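Local coordinates for protein D-alanine--D-alanine ligase (Acinetobacter baumannii ACICU, PDB 5D8D) that joins two D-alanine molecules into D-alanyl-D-alanine at the expense of ATP, supplying the dipeptide for peptidoglycan in the bacterial cell wall, at residues R60-L65 against V297-Q302; A237-A242 against G252-M257. One frame throughout, in Å; residues are numbered along the deposited sequence.

Overall arrangement
The two contacts lie in different parts of the ligase, with centres about 21 Å apart and nearest atoms about 7 Å apart. Contact 1 joins the N-terminal domain to the last helix of the chain: strand 60-63, at one side of the N-terminal parallel sheet, packs on helix 292-301. Contact 2 falls between these segments in sequence and is more local, with helix 229-245 lying against strand 252-259 of an antiparallel sheet in the ATP-grasp part. They share no helix or strand, but W251, just before that strand, touches I299 of contact 1. One contact thus binds the C-terminal helix to the N-terminal domain, while the other backs the sheet bearing the predicted magnesium ligands.

Contact 1 of 2, residues R60-L65 against V297-Q302; sequences RAFIVL and VAILEQ
The ring of F62 reaches from strand 60-63 to I299 and L300 on helix 292-301, and its outer end presses on the I299 methyl CG2. The nearest approach is 3.5 Å, from F62 CZ to I299 CG2, with F62 CE2 almost as near that methyl. The branch carbon adds a second touch, I299 CB lying 3.9 Å from F62 CE2. The two side chains cross at about a right angle; the beta-branch of I299 makes the closest touches, and the tip CD1 of its longer arm comes only to 4.1 Å from F62 CZ. The CB of F62 points toward the helix, and with CG anti to the backbone N (chi1 -168°) the ring lies beside its own carbonyl carbon, its CZ end at I299. Its CD2 flank passes L300 CB at 4.3 Å, so the ring spans two successive helical residues. Strand 60-63 forms one side of the three-stranded parallel sheet in the Rossmann-like N-terminal domain; F62 also touches V31 and L35 of helix 21-37, while A61 and I63 face helix 74-81. The C-terminal helix therefore joins the layer that F62 helps to fill, the axis of residues 297-301 running at 126° to that of strand 60-63, with a closest approach of 9.2 Å. At the start of the strand, R60 and L300 also cross nearly at right angles: the aliphatic CG of R60 meets the L300 methyl CD1 at 4.0 Å. The R60 guanidinium is held beyond the contact by NE to T303 OG1 and NH1 to F7 O. T303 OG1 is also hydrogen-bonded to L300 O, linking the arginine to the backbone of L300.

Contact 2 of 2, residues A237-A242 against G252-M257; sequences ALCLRA and GRIDAM
C239 and I254 touch between helix and strand, while the flat side-chain ends here, the R253 guanidinium and the D255 carboxylate, lie on the other side of the strand. There, R253 NH2 forms a salt bridge to D255 OD1 at 2.8 Å, although the hydrogen bond within it is bent to 130° and weak. T185 OG1 is hydrogen-bonded to both D255 OD1 and R253 NE, tying the pair to strand 181-189. The side-chain contacts toward the helix are apolar and turn on the two branches of I254. Its CG2 meets the sulfur, with C239 SG to I254 CG2 at 3.8 Å. The thiol lies beside its own backbone N (chi1 -68°), which sets it alongside the isoleucine branch point, C239 SG being 4.1 Å from I254 CB. The other arm of I254 runs along the helix to the next turn, where its CD1 rests on A242 CB at 4.2 Å. C239 also touches I186, and A242 touches L266, so the helix bears on both neighbours of strand 252-259. This is a helix packed on one face of the antiparallel sheet of the ATP-grasp fold, whose other face presents D255, predicted to bind one magnesium ion with E268, which is predicted to share a second ion with N270; both E268 and N270 lie on strand 264-270.

Contact 1 of 2, residues R60-L65 against V297-Q302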
loop_
_atom_site.group_PDB
_atom_site.type_symbol
_atom_site.label_atom_id
_atom_site.label_comp_id
_atom_site.label_asym_id
_atom_site.label_seq_id
_atom_site.Cartn_x
_atom_site.Cartn_y
_atom_site.Cartn_z
ATOM N N ARG A 60 -0.746 -19.431 -13.592
ATOM C CA ARG A 60 0.040 -18.610 -12.657
ATOM C C ARG A 60 0.890 -17.602 -13.418
ATOM O O ARG A 60 1.043 -17.720 -14.627
ATOM C CB ARG A 60 0.954 -19.478 -11.740
ATOM C CG ARG A 60 2.178 -20.131 -12.394
ATOM C CD ARG A 60 2.373 -21.619 -12.117
ATOM N NE ARG A 60 1.984 -21.940 -10.766
ATOM C CZ ARG A 60 1.006 -22.754 -10.385
ATOM N NH1 ARG A 60 0.305 -23.480 -11.238
ATOM N NH2 ARG A 60 0.763 -22.865 -9.093
ATOM N N ALA A 61 1.471 -16.646 -12.688
ATOM C CA ALA A 61 2.247 -15.596 -13.266
ATOM C C ALA A 61 3.591 -15.407 -12.565
ATOM O O ALA A 61 3.671 -15.442 -11.340
ATOM C CB ALA A 61 1.449 -14.309 -13.216
ATOM N N PHE A 62 4.616 -15.133 -13.369
ATOM C CA PHE A 62 5.970 -14.765 -12.898
ATOM C C PHE A 62 6.099 -13.294 -13.242
ATOM O O PHE A 62 6.106 -12.967 -14.434
ATOM C CB PHE A 62 7.043 -15.589 -13.653
ATOM C CG PHE A 62 8.417 -15.504 -13.068
ATOM C CD1 PHE A 62 9.061 -14.298 -12.913
ATOM C CD2 PHE A 62 9.097 -16.654 -12.704
ATOM C CE1 PHE A 62 10.331 -14.235 -12.357
ATOM C CE2 PHE A 62 10.364 -16.592 -12.143
ATOM C CZ PHE A 62 10.981 -15.383 -11.976
ATOM N N ILE A 63 6.192 -12.418 -12.232
ATOM C CA ILE A 63 6.132 -10.964 -12.458
ATOM C C ILE A 63 7.542 -10.389 -12.507
ATOM O O ILE A 63 8.342 -10.539 -11.586
ATOM C CB ILE A 63 5.360 -10.208 -11.364
ATOM C CG1 ILE A 63 3.893 -10.704 -11.266
ATOM C CG2 ILE A 63 5.392 -8.704 -11.641
ATOM C CD1 ILE A 63 3.135 -10.211 -10.059
ATOM N N VAL A 64 7.829 -9.687 -13.590
ATOM C CA VAL A 64 9.120 -9.085 -13.774
ATOM C C VAL A 64 8.906 -7.752 -14.507
ATOM O O VAL A 64 9.740 -7.299 -15.299
ATOM C CB VAL A 64 9.993 -10.168 -14.432
ATOM C CG1 VAL A 64 10.187 -9.972 -15.917
ATOM C CG2 VAL A 64 11.257 -10.389 -13.666
ATOM N N LEU A 65 7.785 -7.100 -14.153
ATOM C CA LEU A 65 7.460 -5.728 -14.547
ATOM C C LEU A 65 8.072 -4.794 -13.527
ATOM O O LEU A 65 7.636 -4.766 -12.410
ATOM C CB LEU A 65 5.942 -5.508 -14.506
ATOM C CG LEU A 65 5.093 -6.245 -15.521
ATOM C CD1 LEU A 65 3.630 -6.282 -15.112
ATOM C CD2 LEU A 65 5.243 -5.581 -16.882
ATOM N N VAL A 297 13.169 -21.276 -11.432
ATOM C CA VAL A 297 12.232 -22.275 -10.919
ATOM C C VAL A 297 11.879 -22.033 -9.411
ATOM O O VAL A 297 10.723 -22.155 -8.992
ATOM C CB VAL A 297 12.768 -23.692 -11.183
ATOM C CG1 VAL A 297 12.005 -24.753 -10.389
ATOM C CG2 VAL A 297 12.666 -23.992 -12.678
ATOM N N ALA A 298 12.865 -21.657 -8.621
ATOM C CA ALA A 298 12.655 -21.473 -7.192
ATOM C C ALA A 298 11.760 -20.254 -6.895
ATOM O O ALA A 298 10.910 -20.296 -5.994
ATOM C CB ALA A 298 13.998 -21.363 -6.472
ATOM N N ILE A 299 11.944 -19.169 -7.637
ATOM C CA ILE A 299 11.022 -18.050 -7.557
ATOM C C ILE A 299 9.595 -18.553 -7.905
ATOM O O ILE A 299 8.653 -18.323 -7.166
ATOM C CB ILE A 299 11.484 -16.872 -8.446
ATOM C CG1 ILE A 299 12.749 -16.241 -7.851
ATOM C CG2 ILE A 299 10.405 -15.795 -8.597
ATOM C CD1 ILE A 299 13.571 -15.375 -8.821
ATOM N N LEU A 300 9.446 -19.275 -8.995
ATOM C CA LEU A 300 8.126 -19.717 -9.424
ATOM C C LEU A 300 7.480 -20.703 -8.422
ATOM O O LEU A 300 6.265 -20.830 -8.360
ATOM C CB LEU A 300 8.229 -20.375 -10.813
ATOM C CG LEU A 300 6.925 -20.714 -11.519
ATOM C CD1 LEU A 300 6.063 -19.471 -11.660
ATOM C CD2 LEU A 300 7.236 -21.277 -12.886
ATOM N N GLU A 301 8.301 -21.425 -7.670
ATOM C CA GLU A 301 7.806 -22.408 -6.697
ATOM C C GLU A 301 6.996 -21.775 -5.580
ATOM O O GLU A 301 6.121 -22.415 -5.052
ATOM C CB GLU A 301 8.951 -23.235 -6.128
ATOM C CG GLU A 301 9.291 -24.429 -7.003
ATOM C CD GLU A 301 10.548 -25.136 -6.555
ATOM O OE1 GLU A 301 11.203 -24.590 -5.647
ATOM O OE2 GLU A 301 10.861 -26.224 -7.113
ATOM N N GLN A 302 7.226 -20.505 -5.282
ATOM C CA GLN A 302 6.351 -19.751 -4.363
ATOM C C GLN A 302 4.901 -19.801 -4.774
ATOM O O GLN A 302 4.054 -19.627 -3.904
ATOM C CB GLN A 302 6.693 -18.265 -4.275
ATOM C CG GLN A 302 8.132 -17.911 -3.900
ATOM C CD GLN A 302 8.627 -16.581 -4.536
ATOM O OE1 GLN A 302 7.833 -15.664 -4.823
ATOM N NE2 GLN A 302 9.941 -16.466 -4.709
#

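Contact 2 of 2, residues A237-A242 against G252-M257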
loop_
_atom_site.group_PDB
_atom_site.type_symbol
_atom_site.label_atom_id
_atom_site.label_comp_id
_atom_site.label_asym_id
_atom_site.label_seq_id
_atom_site.Cartn_x
_atom_site.Cartn_y
_atom_site.Cartn_z
ATOM N N ALA A 237 19.861 -10.889 9.317
ATOM C CA ALA A 237 18.791 -10.915 10.336
ATOM C C ALA A 237 18.003 -9.606 10.383
ATOM O O ALA A 237 16.780 -9.585 10.404
ATOM C CB ALA A 237 19.385 -11.202 11.701
ATOM N N LEU A 238 18.714 -8.507 10.396
ATOM C CA LEU A 238 18.082 -7.206 10.397
ATOM C C LEU A 238 17.190 -7.010 9.161
ATOM O O LEU A 238 16.046 -6.564 9.265
ATOM C CB LEU A 238 19.161 -6.126 10.452
ATOM C CG LEU A 238 18.648 -4.703 10.434
ATOM C CD1 LEU A 238 17.922 -4.454 11.747
ATOM C CD2 LEU A 238 19.782 -3.701 10.205
ATOM N N CYS A 239 17.740 -7.362 7.997
ATOM C CA CYS A 239 17.039 -7.236 6.726
ATOM C C CYS A 239 15.878 -8.217 6.632
ATOM O O CYS A 239 14.878 -7.911 6.018
ATOM C CB CYS A 239 18.004 -7.398 5.545
ATOM S SG CYS A 239 19.165 -6.024 5.435
ATOM N N LEU A 240 16.011 -9.392 7.223
ATOM C CA LEU A 240 14.885 -10.315 7.267
ATOM C C LEU A 240 13.723 -9.653 7.937
ATOM O O LEU A 240 12.620 -9.723 7.439
ATOM C CB LEU A 240 15.239 -11.594 8.009
ATOM C CG LEU A 240 14.153 -12.647 8.161
ATOM C CD1 LEU A 240 13.570 -13.051 6.832
ATOM C CD2 LEU A 240 14.766 -13.837 8.857
ATOM N N ARG A 241 13.979 -8.986 9.055
ATOM C CA ARG A 241 12.927 -8.304 9.808
ATOM C C ARG A 241 12.352 -7.119 9.055
ATOM O O ARG A 241 11.159 -6.845 9.121
ATOM C CB ARG A 241 13.444 -7.832 11.163
ATOM C CG ARG A 241 13.884 -8.957 12.069
ATOM C CD ARG A 241 13.706 -8.565 13.519
ATOM N NE ARG A 241 14.639 -7.519 13.922
ATOM C CZ ARG A 241 14.455 -6.657 14.931
ATOM N NH1 ARG A 241 13.337 -6.652 15.664
ATOM N NH2 ARG A 241 15.409 -5.766 15.211
ATOM N N ALA A 242 13.203 -6.403 8.348
ATOM C CA ALA A 242 12.739 -5.306 7.499
ATOM C C ALA A 242 11.843 -5.839 6.380
ATOM O O ALA A 242 10.881 -5.174 5.969
ATOM C CB ALA A 242 13.925 -4.544 6.919
ATOM N N GLY A 252 13.176 -10.650 -3.548
ATOM C CA GLY A 252 13.358 -9.210 -3.470
ATOM C C GLY A 252 14.712 -8.837 -2.865
ATOM O O GLY A 252 15.528 -9.701 -2.520
ATOM N N ARG A 253 14.935 -7.544 -2.735
ATOM C CA ARG A 253 16.176 -7.015 -2.198
ATOM C C ARG A 253 15.843 -5.962 -1.154
ATOM O O ARG A 253 14.873 -5.199 -1.337
ATOM C CB ARG A 253 16.971 -6.335 -3.287
ATOM C CG ARG A 253 17.587 -7.251 -4.334
ATOM C CD ARG A 253 18.197 -6.448 -5.497
ATOM N NE ARG A 253 18.931 -5.302 -4.979
ATOM C CZ ARG A 253 19.094 -4.130 -5.581
ATOM N NH1 ARG A 253 18.616 -3.906 -6.804
ATOM N NH2 ARG A 253 19.779 -3.169 -4.944
ATOM N N ILE A 254 16.644 -5.924 -0.086
ATOM C CA ILE A 254 16.682 -4.796 0.815
ATOM C C ILE A 254 18.021 -4.132 0.642
ATOM O O ILE A 254 19.053 -4.811 0.664
ATOM C CB ILE A 254 16.612 -5.260 2.262
ATOM C CG1 ILE A 254 15.308 -6.054 2.506
ATOM C CG2 ILE A 254 16.761 -4.068 3.216
ATOM C CD1 ILE A 254 14.086 -5.221 2.799
ATOM N N ASP A 255 18.035 -2.816 0.506
ATOM C CA ASP A 255 19.301 -2.071 0.524
ATOM C C ASP A 255 19.569 -1.469 1.894
ATOM O O ASP A 255 18.648 -1.015 2.599
ATOM C CB ASP A 255 19.287 -0.967 -0.497
ATOM C CG ASP A 255 19.282 -1.491 -1.931
ATOM O OD1 ASP A 255 19.499 -2.715 -2.192
ATOM O OD2 ASP A 255 19.055 -0.629 -2.810
ATOM N N ALA A 256 20.835 -1.451 2.273
ATOM C CA ALA A 256 21.215 -0.942 3.588
ATOM C C ALA A 256 22.588 -0.273 3.544
ATOM O O ALA A 256 23.354 -0.460 2.599
ATOM C CB ALA A 256 21.182 -2.066 4.608
ATOM N N MET A 257 22.849 0.535 4.561
ATOM C CA MET A 257 24.118 1.227 4.788
ATOM C C MET A 257 24.809 0.642 6.037
ATOM O O MET A 257 24.133 0.307 7.008
ATOM C CB MET A 257 23.813 2.699 5.043
ATOM C CG MET A 257 24.770 3.670 4.403
ATOM S SD MET A 257 24.579 3.733 2.618
ATOM C CE MET A 257 24.977 5.460 2.268
#